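Local coordinates for lectin CEL-I, N-acetyl-D-galactosamine-specific C-type (Cucumaria echinata, PDB 4WQQ), which binds carbohydrates through calcium as a C-type lectin, naturally specific for galactose and N-acetylgalactosamine and here engineered to recognise mannose, at the calcium ion site. Numbering follows the deposited sequence.

The calcium ion site. Residues 78, 82-83, 85, 105-106, 108, 110-111, 125. With CA (calcium ion), chain B; CA (calcium ion), chain C.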
# COMPACT_ATOMS: atom_id res chain seq x y z
N ASP A 78 8.15 -17.88 -20.70
CA ASP A 78 8.65 -17.66 -22.06
C ASP A 78 7.66 -18.06 -23.16
O ASP A 78 8.05 -18.56 -24.22
CB ASP A 78 10.00 -18.36 -22.24
CG ASP A 78 9.89 -19.90 -22.38
OD1 ASP A 78 8.99 -20.53 -21.84
OD2 ASP A 78 10.74 -20.51 -23.02
N GLU A 82 10.07 -18.13 -26.81
CA GLU A 82 10.68 -19.33 -26.29
C GLU A 82 12.15 -19.19 -26.02
O GLU A 82 12.94 -18.82 -26.92
CB GLU A 82 10.42 -20.52 -27.21
CG GLU A 82 11.05 -21.88 -26.83
CD GLU A 82 10.56 -22.40 -25.50
OE1 GLU A 82 11.44 -22.88 -24.73
OE2 GLU A 82 9.35 -22.27 -25.24
N GLY A 83 12.57 -19.53 -24.80
CA GLY A 83 13.98 -19.46 -24.41
C GLY A 83 14.35 -18.09 -23.87
O GLY A 83 15.41 -17.97 -23.23
N PHE A 85 13.01 -15.77 -21.23
CA PHE A 85 12.07 -15.59 -20.14
C PHE A 85 11.93 -14.13 -19.79
O PHE A 85 12.90 -13.39 -19.85
CB PHE A 85 12.50 -16.43 -18.91
CG PHE A 85 12.15 -17.91 -19.07
CD1 PHE A 85 12.99 -18.76 -19.74
CD2 PHE A 85 10.94 -18.43 -18.59
CE1 PHE A 85 12.65 -20.10 -19.91
CE2 PHE A 85 10.61 -19.75 -18.76
CZ PHE A 85 11.47 -20.60 -19.46
N ASN A 105 12.74 -26.78 -21.19
CA ASN A 105 11.59 -26.83 -22.11
C ASN A 105 11.14 -28.26 -22.35
O ASN A 105 10.91 -28.69 -23.49
CB ASN A 105 11.92 -26.08 -23.42
CG ASN A 105 10.69 -25.69 -24.17
OD1 ASN A 105 9.66 -25.18 -23.62
ND2 ASN A 105 10.74 -25.91 -25.47
N HIS A 106 11.02 -29.02 -21.26
CA HIS A 106 10.90 -30.47 -21.39
C HIS A 106 9.70 -30.82 -22.26
O HIS A 106 8.64 -30.17 -22.24
CB HIS A 106 10.73 -31.11 -20.02
CG HIS A 106 10.65 -32.59 -20.07
ND1 HIS A 106 11.77 -33.37 -20.21
CD2 HIS A 106 9.60 -33.44 -19.94
CE1 HIS A 106 11.43 -34.64 -20.17
NE2 HIS A 106 10.11 -34.71 -20.04
N ASN A 108 9.21 -30.06 -25.17
CA ASN A 108 8.87 -28.89 -25.92
C ASN A 108 7.69 -28.10 -25.42
O ASN A 108 7.06 -27.44 -26.22
CB ASN A 108 8.58 -29.22 -27.40
CG ASN A 108 9.79 -29.68 -28.12
OD1 ASN A 108 10.44 -28.91 -28.83
ND2 ASN A 108 10.13 -30.93 -27.96
N GLU A 110 7.32 -26.37 -21.84
CA GLU A 110 7.47 -25.82 -20.51
C GLU A 110 7.80 -24.37 -20.64
O GLU A 110 8.96 -23.98 -20.96
CB GLU A 110 8.51 -26.59 -19.68
CG GLU A 110 8.15 -28.03 -19.37
CD GLU A 110 9.07 -28.64 -18.32
OE1 GLU A 110 10.31 -28.38 -18.41
OE2 GLU A 110 8.59 -29.41 -17.43
N ASP A 111 6.81 -23.54 -20.31
CA ASP A 111 6.96 -22.12 -20.43
C ASP A 111 6.86 -21.30 -19.11
O ASP A 111 6.82 -20.10 -19.15
CB ASP A 111 6.00 -21.57 -21.49
CG ASP A 111 6.33 -22.02 -22.96
OD1 ASP A 111 7.39 -22.70 -23.24
OD2 ASP A 111 5.50 -21.68 -23.84
N ASP A 125 11.56 -24.59 -15.16
CA ASP A 125 10.44 -24.35 -16.05
C ASP A 125 9.51 -25.56 -16.05
O ASP A 125 9.95 -26.74 -16.07
CB ASP A 125 10.89 -23.93 -17.46
CG ASP A 125 11.76 -25.01 -18.17
OD1 ASP A 125 12.35 -25.92 -17.53
OD2 ASP A 125 11.89 -24.88 -19.38
CA CA B . 9.74 -22.74 -22.80
CA CA C . 6.98 -22.57 -25.62
O HOH W 1 11.64 -23.26 -21.52
O HOH W 2 7.78 -24.89 -25.45
O HOH W 3 7.21 -20.35 -26.17
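In the long loop region of this C-type lectin domain, two calcium ions lie 3.9 Å apart, measured between CA (chain B) and CA (chain C), beside the sugar-binding calcium site that Glu110 and Asp125 help to build. CA (chain B) is eight-coordinate and held mostly by carboxylates, the hard, anionic oxygen donors that calcium prefers. Asp78 grips it with both oxygens, OD1 and OD2 each 2.5 Å from CA (chain B), its CG wedged between the main-chain N and C (chi1 75°). Glu82 also chelates with both oxygens, OE1 and OE2; its longer chain starts anti to the backbone N and bends at chi2 (61°) to turn the carboxylate inward. Neutral donors, the amide oxygen Asn105 OD1, the Glu110 main-chain carbonyl and water 1, also bind it, as does Asp111 OD1.

Carboxylate oxygens bridge the ions: Asp111 OD1 lies 2.4 Å from both CA (chain B) and CA (chain C), and with OD2 chelates CA (chain C); Glu82 OE2 does likewise as a bridge. This negative charge probably offsets repulsion between the cations. Waters 2 and 3 also bind CA (chain C), and water 3 reaches Asp78 O.

Hydrogen bonds position the ligands. Gly83 N, in a backbone turn of positive phi that glycine adopts easily, donates almost straight (177°) to the anti lone pair of Asp78 OD2, at 2.7 Å. Glu110 N approaches Asn105 OD1 from above its carbonyl plane, 3.2 Å away. Asp125 OD2 receives Asn105 N on its syn lone pair at 2.8 Å and also holds water 1, linking this site to the neighbouring one. His106, an engineered residue, donates its backbone N to Glu110 OE1.

In the packing layer, Asp78 CB sits over the centre of one face of the Phe85 ring, 3.6 Å above its plane, an apolar buttress behind the chelating carboxylate.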